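Local coordinates for alkylhalidase CmlS (Streptomyces venezuelae, PDB 3I3L), which acts as a flavin-dependent halogenase in chloramphenicol biosynthesis, using a covalently attached FAD, at residues Cys318-Gln326 / Tyr367-Tyr378. Numbering follows the deposited sequence.
Sequences CFTDPLFSQ and YEQYHQFLASFY. With FAD (flavin-adenine dinucleotide), chain B.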
ATOM      1  N   CYS A 318      -9.194   5.382   3.694  1.00 22.79           N
ATOM      2  CA  CYS A 318      -8.679   6.024   2.518  1.00 21.22           C
ATOM      3  C   CYS A 318      -8.640   5.047   1.408  1.00 22.01           C
ATOM      4  O   CYS A 318      -8.690   3.857   1.673  1.00 20.97           O
ATOM      5  CB  CYS A 318      -7.291   6.651   2.780  1.00 21.50           C
ATOM      6  SG  CYS A 318      -5.973   5.448   3.132  1.00 26.15           S
ATOM      7  N   PHE A 319      -8.575   5.546   0.159  1.00 22.25           N
ATOM      8  CA  PHE A 319      -8.587   4.715  -1.060  1.00 21.18           C
ATOM      9  C   PHE A 319      -7.471   5.196  -2.002  1.00 23.35           C
ATOM     10  O   PHE A 319      -7.269   6.414  -2.235  1.00 23.73           O
ATOM     11  CB  PHE A 319      -9.924   4.803  -1.803  1.00 21.88           C
ATOM     12  CG  PHE A 319     -10.001   3.893  -2.999  1.00 22.00           C
ATOM     13  CD1 PHE A 319     -10.433   2.596  -2.844  1.00 23.10           C
ATOM     14  CD2 PHE A 319      -9.571   4.317  -4.262  1.00 22.67           C
ATOM     15  CE1 PHE A 319     -10.445   1.706  -3.906  1.00 25.90           C
ATOM     16  CE2 PHE A 319      -9.605   3.462  -5.355  1.00 23.55           C
ATOM     17  CZ  PHE A 319     -10.059   2.148  -5.191  1.00 24.16           C
ATOM     18  N   THR A 320      -6.697   4.243  -2.492  1.00 24.76           N
ATOM     19  CA  THR A 320      -5.514   4.529  -3.268  1.00 24.56           C
ATOM     20  C   THR A 320      -5.810   3.971  -4.642  1.00 23.75           C
ATOM     21  O   THR A 320      -6.367   2.878  -4.746  1.00 21.56           O
ATOM     22  CB  THR A 320      -4.240   3.779  -2.665  1.00 26.39           C
ATOM     23  OG1 THR A 320      -4.613   2.410  -2.337  1.00 31.35           O
ATOM     24  CG2 THR A 320      -3.738   4.432  -1.410  1.00 26.78           C
ATOM     25  N   ASP A 321      -5.483   4.749  -5.683  1.00 26.63           N
ATOM     26  CA  ASP A 321      -5.483   4.305  -7.086  1.00 27.51           C
ATOM     27  C   ASP A 321      -4.821   2.953  -7.174  1.00 27.96           C
ATOM     28  O   ASP A 321      -3.669   2.789  -6.757  1.00 29.15           O
ATOM     29  CB  ASP A 321      -4.634   5.317  -7.884  1.00 29.91           C
ATOM     30  CG  ASP A 321      -4.594   5.006  -9.372  1.00 35.59           C
ATOM     31  OD1 ASP A 321      -4.421   3.813  -9.738  1.00 33.66           O
ATOM     32  OD2 ASP A 321      -4.730   5.967 -10.184  1.00 36.57           O
ATOM     33  N   PRO A 322      -5.558   1.959  -7.672  1.00 28.11           N
ATOM     34  CA  PRO A 322      -5.166   0.553  -7.619  1.00 27.66           C
ATOM     35  C   PRO A 322      -4.030   0.139  -8.589  1.00 27.84           C
ATOM     36  O   PRO A 322      -3.802  -1.070  -8.794  1.00 29.60           O
ATOM     37  CB  PRO A 322      -6.463  -0.178  -8.012  1.00 29.39           C
ATOM     38  CG  PRO A 322      -7.174   0.845  -8.952  1.00 29.22           C
ATOM     39  CD  PRO A 322      -6.927   2.143  -8.189  1.00 28.01           C
ATOM     40  N   LEU A 323      -3.352   1.100  -9.195  1.00 25.14           N
ATOM     41  CA  LEU A 323      -2.257   0.823 -10.122  1.00 26.36           C
ATOM     42  C   LEU A 323      -1.224  -0.149  -9.554  1.00 26.32           C
ATOM     43  O   LEU A 323      -0.789  -1.051 -10.243  1.00 24.78           O
ATOM     44  CB  LEU A 323      -1.542   2.119 -10.476  1.00 24.60           C
ATOM     45  CG  LEU A 323      -0.409   2.067 -11.479  1.00 26.62           C
ATOM     46  CD1 LEU A 323      -0.860   1.405 -12.829  1.00 29.96           C
ATOM     47  CD2 LEU A 323       0.161   3.465 -11.700  1.00 29.41           C
ATOM     48  N   PHE A 324      -0.838   0.065  -8.301  1.00 26.18           N
ATOM     49  CA  PHE A 324       0.100  -0.830  -7.604  1.00 29.52           C
ATOM     50  C   PHE A 324      -0.563  -1.824  -6.660  1.00 28.67           C
ATOM     51  O   PHE A 324       0.080  -2.387  -5.806  1.00 30.00           O
ATOM     52  CB  PHE A 324       1.190  -0.017  -6.909  1.00 28.32           C
ATOM     53  CG  PHE A 324       1.991   0.842  -7.887  1.00 34.47           C
ATOM     54  CD1 PHE A 324       2.932   0.262  -8.738  1.00 36.00           C
ATOM     55  CD2 PHE A 324       1.753   2.212  -7.989  1.00 36.77           C
ATOM     56  CE1 PHE A 324       3.680   1.041  -9.677  1.00 36.54           C
ATOM     57  CE2 PHE A 324       2.488   3.006  -8.883  1.00 39.61           C
ATOM     58  CZ  PHE A 324       3.431   2.417  -9.753  1.00 39.57           C
ATOM     59  N   SER A 325      -1.854  -2.063  -6.822  1.00 30.50           N
ATOM     60  CA  SER A 325      -2.517  -3.144  -6.057  1.00 29.61           C
ATOM     61  C   SER A 325      -2.256  -3.077  -4.545  1.00 27.11           C
ATOM     62  O   SER A 325      -1.926  -4.074  -3.938  1.00 28.43           O
ATOM     63  CB  SER A 325      -2.004  -4.513  -6.597  1.00 30.54           C
ATOM     64  OG  SER A 325      -2.434  -4.731  -7.937  1.00 34.35           O
ATOM     65  N   GLN A 326      -2.350  -1.892  -3.954  1.00 26.78           N
ATOM     66  CA  GLN A 326      -2.055  -1.669  -2.580  1.00 26.25           C
ATOM     67  C   GLN A 326      -3.286  -1.832  -1.655  1.00 26.52           C
ATOM     68  O   GLN A 326      -3.180  -1.718  -0.412  1.00 24.25           O
ATOM     69  CB  GLN A 326      -1.525  -0.240  -2.397  1.00 26.82           C
ATOM     70  CG  GLN A 326      -0.240   0.058  -3.169  1.00 33.29           C
ATOM     71  CD  GLN A 326       1.034  -0.225  -2.361  1.00 38.53           C
ATOM     72  OE1 GLN A 326       1.804  -1.133  -2.714  1.00 42.00           O
ATOM     73  NE2 GLN A 326       1.263   0.547  -1.293  1.00 37.76           N
ATOM     74  N   TYR A 367      -0.402   6.947   2.894  1.00 27.89           N
ATOM     75  CA  TYR A 367      -1.326   7.420   1.856  1.00 27.75           C
ATOM     76  C   TYR A 367      -0.627   8.496   0.989  1.00 29.77           C
ATOM     77  O   TYR A 367      -0.614   8.419  -0.232  1.00 29.83           O
ATOM     78  CB  TYR A 367      -2.601   8.028   2.481  1.00 25.78           C
ATOM     79  CG  TYR A 367      -3.477   8.627   1.431  1.00 23.76           C
ATOM     80  CD1 TYR A 367      -4.341   7.809   0.683  1.00 21.95           C
ATOM     81  CD2 TYR A 367      -3.417  10.016   1.122  1.00 25.01           C
ATOM     82  CE1 TYR A 367      -5.159   8.327  -0.324  1.00 23.38           C
ATOM     83  CE2 TYR A 367      -4.259  10.554   0.088  1.00 25.71           C
ATOM     84  CZ  TYR A 367      -5.117   9.664  -0.614  1.00 24.81           C
ATOM     85  OH  TYR A 367      -5.944  10.132  -1.624  1.00 30.16           O
ATOM     86  N   GLU A 368      -0.056   9.490   1.651  1.00 32.56           N
ATOM     87  CA  GLU A 368       0.547  10.618   1.006  1.00 35.22           C
ATOM     88  C   GLU A 368       1.755  10.215   0.148  1.00 36.59           C
ATOM     89  O   GLU A 368       2.019  10.807  -0.898  1.00 39.27           O
ATOM     90  CB  GLU A 368       0.908  11.702   2.037  1.00 36.25           C
ATOM     91  CG  GLU A 368      -0.291  12.674   2.288  1.00 43.21           C
ATOM     92  CD  GLU A 368      -0.045  13.679   3.443  1.00 48.09           C
ATOM     93  OE1 GLU A 368       1.127  13.908   3.810  1.00 51.11           O
ATOM     94  OE2 GLU A 368      -1.032  14.248   3.976  1.00 46.76           O
ATOM     95  N   GLN A 369       2.472   9.193   0.545  1.00 35.69           N
ATOM     96  CA  GLN A 369       3.660   8.888  -0.176  1.00 36.89           C
ATOM     97  C   GLN A 369       3.352   7.908  -1.348  1.00 36.54           C
ATOM     98  O   GLN A 369       4.058   7.882  -2.361  1.00 36.27           O
ATOM     99  CB  GLN A 369       4.698   8.336   0.783  1.00 37.08           C
ATOM    100  CG  GLN A 369       4.925   6.862   0.659  1.00 43.30           C
ATOM    101  CD  GLN A 369       6.034   6.411   1.590  1.00 54.92           C
ATOM    102  OE1 GLN A 369       6.369   7.123   2.566  1.00 55.57           O
ATOM    103  NE2 GLN A 369       6.633   5.238   1.290  1.00 54.86           N
ATOM    104  N   TYR A 370       2.307   7.105  -1.221  1.00 32.74           N
ATOM    105  CA  TYR A 370       1.856   6.372  -2.350  1.00 33.31           C
ATOM    106  C   TYR A 370       1.361   7.373  -3.436  1.00 34.12           C
ATOM    107  O   TYR A 370       1.564   7.149  -4.654  1.00 32.81           O
ATOM    108  CB  TYR A 370       0.716   5.427  -1.975  1.00 31.59           C
ATOM    109  CG  TYR A 370       0.215   4.702  -3.147  1.00 33.49           C
ATOM    110  CD1 TYR A 370       0.962   3.628  -3.695  1.00 38.75           C
ATOM    111  CD2 TYR A 370      -0.984   5.083  -3.792  1.00 32.52           C
ATOM    112  CE1 TYR A 370       0.517   2.958  -4.846  1.00 40.36           C
ATOM    113  CE2 TYR A 370      -1.444   4.413  -4.963  1.00 31.53           C
ATOM    114  CZ  TYR A 370      -0.692   3.349  -5.474  1.00 37.35           C
ATOM    115  OH  TYR A 370      -1.130   2.618  -6.590  1.00 35.24           O
ATOM    116  N   HIS A 371       0.722   8.447  -2.984  1.00 32.75           N
ATOM    117  CA  HIS A 371       0.140   9.475  -3.878  1.00 34.12           C
ATOM    118  C   HIS A 371       1.258  10.208  -4.616  1.00 34.09           C
ATOM    119  O   HIS A 371       1.164  10.380  -5.804  1.00 32.41           O
ATOM    120  CB  HIS A 371      -0.639  10.454  -2.989  1.00 35.66           C
ATOM    121  CG  HIS A 371      -1.420  11.514  -3.710  1.00 39.72           C
ATOM    122  ND1 HIS A 371      -0.837  12.638  -4.270  1.00 41.51           N
ATOM    123  CD2 HIS A 371      -2.757  11.673  -3.870  1.00 43.03           C
ATOM    124  CE1 HIS A 371      -1.777  13.422  -4.777  1.00 42.15           C
ATOM    125  NE2 HIS A 371      -2.953  12.861  -4.543  1.00 41.79           N
ATOM    126  N   GLN A 372       2.277  10.674  -3.898  1.00 34.00           N
ATOM    127  CA  GLN A 372       3.443  11.353  -4.497  1.00 38.63           C
ATOM    128  C   GLN A 372       4.123  10.480  -5.548  1.00 39.33           C
ATOM    129  O   GLN A 372       4.566  10.941  -6.586  1.00 41.42           O
ATOM    130  CB  GLN A 372       4.478  11.719  -3.416  1.00 39.20           C
ATOM    131  CG  GLN A 372       5.904  11.107  -3.719  1.00 47.95           C
ATOM    132  CD  GLN A 372       6.768  10.698  -2.450  1.00 57.29           C
ATOM    133  OE1 GLN A 372       7.038   9.498  -2.224  1.00 57.60           O
ATOM    134  NE2 GLN A 372       7.178  11.688  -1.643  1.00 56.33           N
ATOM    135  N   PHE A 373       4.182   9.202  -5.272  1.00 38.51           N
ATOM    136  CA  PHE A 373       4.863   8.258  -6.102  1.00 39.28           C
ATOM    137  C   PHE A 373       4.068   8.073  -7.361  1.00 39.15           C
ATOM    138  O   PHE A 373       4.592   8.173  -8.472  1.00 39.24           O
ATOM    139  CB  PHE A 373       4.914   6.968  -5.323  1.00 40.34           C
ATOM    140  CG  PHE A 373       5.700   5.884  -5.955  1.00 43.29           C
ATOM    141  CD1 PHE A 373       5.054   4.864  -6.610  1.00 44.63           C
ATOM    142  CD2 PHE A 373       7.106   5.836  -5.807  1.00 47.20           C
ATOM    143  CE1 PHE A 373       5.826   3.799  -7.186  1.00 52.12           C
ATOM    144  CE2 PHE A 373       7.868   4.788  -6.332  1.00 47.03           C
ATOM    145  CZ  PHE A 373       7.248   3.776  -7.027  1.00 47.41           C
ATOM    146  N   LEU A 374       2.779   7.812  -7.181  1.00 36.51           N
ATOM    147  CA  LEU A 374       1.830   7.745  -8.249  1.00 34.67           C
ATOM    148  C   LEU A 374       1.926   8.924  -9.238  1.00 34.44           C
ATOM    149  O   LEU A 374       1.836   8.738 -10.445  1.00 35.10           O
ATOM    150  CB  LEU A 374       0.453   7.768  -7.633  1.00 33.21           C
ATOM    151  CG  LEU A 374      -0.649   7.205  -8.494  1.00 34.80           C
ATOM    152  CD1 LEU A 374      -0.269   5.826  -8.897  1.00 33.60           C
ATOM    153  CD2 LEU A 374      -1.898   7.173  -7.569  1.00 35.26           C
ATOM    154  N   ALA A 375       2.100  10.129  -8.714  1.00 32.20           N
ATOM    155  CA  ALA A 375       2.157  11.309  -9.535  1.00 32.87           C
ATOM    156  C   ALA A 375       3.335  11.198 -10.509  1.00 32.88           C
ATOM    157  O   ALA A 375       3.218  11.574 -11.675  1.00 33.28           O
ATOM    158  CB  ALA A 375       2.312  12.583  -8.618  1.00 28.94           C
ATOM    159  N   SER A 376       4.473  10.714 -10.016  1.00 32.78           N
ATOM    160  CA  SER A 376       5.637  10.416 -10.854  1.00 34.54           C
ATOM    161  C   SER A 376       5.307   9.452 -11.982  1.00 32.25           C
ATOM    162  O   SER A 376       5.504   9.773 -13.144  1.00 34.14           O
ATOM    163  CB  SER A 376       6.754   9.834  -9.994  1.00 34.25           C
ATOM    164  OG  SER A 376       7.299  10.871  -9.233  1.00 41.88           O
ATOM    165  N   PHE A 377       4.779   8.281 -11.653  1.00 30.83           N
ATOM    166  CA  PHE A 377       4.407   7.328 -12.694  1.00 32.19           C
ATOM    167  C   PHE A 377       3.456   7.887 -13.735  1.00 31.83           C
ATOM    168  O   PHE A 377       3.709   7.723 -14.928  1.00 33.52           O
ATOM    169  CB  PHE A 377       3.897   5.993 -12.162  1.00 32.51           C
ATOM    170  CG  PHE A 377       4.977   5.108 -11.711  1.00 37.22           C
ATOM    171  CD1 PHE A 377       5.508   5.225 -10.423  1.00 43.12           C
ATOM    172  CD2 PHE A 377       5.496   4.158 -12.572  1.00 42.09           C
ATOM    173  CE1 PHE A 377       6.553   4.389 -10.001  1.00 43.67           C
ATOM    174  CE2 PHE A 377       6.523   3.328 -12.159  1.00 43.61           C
ATOM    175  CZ  PHE A 377       7.054   3.453 -10.861  1.00 43.51           C
ATOM    176  N   TYR A 378       2.378   8.553 -13.305  1.00 29.82           N
ATOM    177  CA  TYR A 378       1.469   9.124 -14.298  1.00 28.86           C
ATOM    178  C   TYR A 378       2.220  10.157 -15.204  1.00 29.38           C
ATOM    179  O   TYR A 378       2.052  10.165 -16.407  1.00 28.72           O
ATOM    180  CB  TYR A 378       0.225   9.736 -13.672  1.00 27.77           C
ATOM    181  CG  TYR A 378      -0.815   8.727 -13.304  1.00 30.15           C
ATOM    182  CD1 TYR A 378      -1.234   7.785 -14.201  1.00 32.03           C
ATOM    183  CD2 TYR A 378      -1.380   8.696 -12.045  1.00 37.05           C
ATOM    184  CE1 TYR A 378      -2.206   6.856 -13.886  1.00 29.47           C
ATOM    185  CE2 TYR A 378      -2.381   7.734 -11.714  1.00 33.18           C
ATOM    186  CZ  TYR A 378      -2.750   6.826 -12.642  1.00 30.68           C
ATOM    187  OH  TYR A 378      -3.723   5.853 -12.362  1.00 31.76           O
TER
HETATM  188  PA  FAD B 600     -14.227  -4.034   1.367  1.00 22.91           P
HETATM  189  O1A FAD B 600     -15.144  -3.144   0.561  1.00 23.40           O
HETATM  190  O2A FAD B 600     -13.488  -5.085   0.614  1.00 26.26           O
HETATM  191  O5B FAD B 600     -15.118  -4.734   2.544  1.00 28.34           O
HETATM  192  C5B FAD B 600     -16.039  -3.968   3.294  1.00 26.26           C
HETATM  193  C4B FAD B 600     -17.256  -4.811   3.738  1.00 24.76           C
HETATM  194  O4B FAD B 600     -18.080  -3.972   4.581  1.00 25.06           O
HETATM  195  C3B FAD B 600     -18.123  -5.250   2.583  1.00 27.75           C
HETATM  196  O3B FAD B 600     -18.193  -6.643   2.549  1.00 28.16           O
HETATM  197  C2B FAD B 600     -19.507  -4.649   2.877  1.00 29.50           C
HETATM  198  O2B FAD B 600     -20.519  -5.580   2.654  1.00 32.68           O
HETATM  199  C1B FAD B 600     -19.434  -4.281   4.351  1.00 25.25           C
HETATM  200  N9A FAD B 600     -20.225  -3.155   4.810  1.00 28.90           N
HETATM  201  C8A FAD B 600     -20.339  -1.927   4.229  1.00 29.05           C
HETATM  202  N7A FAD B 600     -21.142  -1.158   4.995  1.00 29.98           N
HETATM  203  C5A FAD B 600     -21.617  -1.903   6.021  1.00 28.89           C
HETATM  204  C6A FAD B 600     -22.474  -1.610   7.065  1.00 28.67           C
HETATM  205  N6A FAD B 600     -22.998  -0.405   7.199  1.00 26.64           N
HETATM  206  N1A FAD B 600     -22.718  -2.590   7.989  1.00 31.62           N
HETATM  207  C2A FAD B 600     -22.172  -3.845   7.877  1.00 24.68           C
HETATM  208  N3A FAD B 600     -21.320  -4.111   6.849  1.00 27.36           N
HETATM  209  C4A FAD B 600     -21.041  -3.158   5.932  1.00 28.32           C
HETATM  210  N1  FAD B 600      -6.887  -3.961  -4.154  1.00 24.52           N
HETATM  211  C2  FAD B 600      -5.826  -4.847  -4.248  1.00 25.22           C
HETATM  212  O2  FAD B 600      -5.234  -5.133  -3.216  1.00 28.21           O
HETATM  213  N3  FAD B 600      -5.435  -5.368  -5.453  1.00 23.49           N
HETATM  214  C4  FAD B 600      -6.090  -5.027  -6.607  1.00 26.99           C
HETATM  215  O4  FAD B 600      -5.719  -5.545  -7.709  1.00 30.83           O
HETATM  216  C4X FAD B 600      -7.140  -4.110  -6.530  1.00 26.78           C
HETATM  217  N5  FAD B 600      -7.826  -3.762  -7.661  1.00 26.06           N
HETATM  218  C5X FAD B 600      -8.925  -2.940  -7.559  1.00 24.75           C
HETATM  219  C6  FAD B 600      -9.628  -2.567  -8.713  1.00 24.65           C
HETATM  220  C7  FAD B 600     -10.676  -1.683  -8.614  1.00 28.65           C
HETATM  221  C7M FAD B 600     -11.466  -1.277  -9.835  1.00 30.27           C
HETATM  222  C8  FAD B 600     -11.045  -1.226  -7.353  1.00 31.68           C
HETATM  223  C8M FAD B 600     -12.226  -0.356  -7.187  1.00 29.10           C
HETATM  224  C9  FAD B 600     -10.328  -1.552  -6.197  1.00 27.49           C
HETATM  225  C9A FAD B 600      -9.263  -2.429  -6.335  1.00 24.94           C
HETATM  226  N10 FAD B 600      -8.611  -2.790  -5.191  1.00 22.58           N
HETATM  227  C10 FAD B 600      -7.529  -3.581  -5.280  1.00 23.96           C
HETATM  228  C1' FAD B 600      -9.002  -2.060  -3.951  1.00 21.76           C
HETATM  229  C2' FAD B 600      -9.423  -3.042  -2.883  1.00 22.77           C
HETATM  230  O2' FAD B 600     -10.351  -3.888  -3.431  1.00 26.99           O
HETATM  231  C3' FAD B 600      -9.932  -2.431  -1.605  1.00 24.44           C
HETATM  232  O3' FAD B 600      -8.923  -1.623  -1.041  1.00 22.10           O
HETATM  233  C4' FAD B 600     -10.288  -3.543  -0.563  1.00 23.57           C
HETATM  234  O4' FAD B 600     -11.406  -4.289  -0.960  1.00 21.84           O
HETATM  235  C5' FAD B 600     -10.644  -2.896   0.769  1.00 19.55           C
HETATM  236  O5' FAD B 600     -10.894  -3.875   1.736  1.00 23.74           O
HETATM  237  P   FAD B 600     -11.866  -3.444   2.904  1.00 21.58           P
HETATM  238  O1P FAD B 600     -11.461  -2.081   3.418  1.00 20.89           O
HETATM  239  O2P FAD B 600     -12.001  -4.591   3.900  1.00 28.18           O
HETATM  240  O3P FAD B 600     -13.277  -3.094   2.194  1.00 20.22           O
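Cys318 meets the helix first, its SG lying obliquely beside the Tyr367 ring, 4.9 Å from the ring centroid. The next carbonyl, Phe319 O, lies in the plane of that ring at its edge, 3.4 Å from Tyr367 CE1, whereas the Phe319 side chain turns from the helix and sets its own edge against FAD C9. Thr320 rests CB and CG2 on the CD2-CE2 side of Tyr370. Asp321 is gripped at both ends: its backbone O accepts a hydrogen bond from Tyr370 OH at 2.6 Å, the hydroxyl sitting nearly on the line of the C=O bond (164° at the carbonyl oxygen), and its carboxylate reaches Tyr378. With CG trans to the main-chain nitrogen (chi1 -178°), Asp321 OD2 accepts a hydrogen bond from Tyr378 OH, modelled at a very short 2.4 Å whose exact length is doubtful, and also one from Asn205. The other oxygen, OD1, closes an Asx turn by taking the amide of Leu323 on its anti lone pair, while Leu374 CD2 packs against Asp321 CB. Pro322 faces the flavin, and Leu323 CD2 touches Leu374 CD1. Phe324 N then donates to Tyr370 OH at 3.1 Å, and the Phe324 ring drives its CZ edge over the centre of the Phe377 face (planes at 70°) while Phe373 brings an edge to a Phe324 face. Beyond Ser325, which makes a weak bond to FAD O4, Gln326 CG comes within 3.4 Å of Tyr370 CE1. Were Tyr370 an alanine, Asp321 O and Phe324 N would probably lose their shared hydroxyl, and a gap would be likely to open against Thr320 and Gln326. One buried phenol, as donor and acceptor at once, thus ties the loop backbone at Asp321 and at Phe324 to helix 352-382, consistent with a fixed backbone where Pro322 and Ser325 line the isoalloxazine.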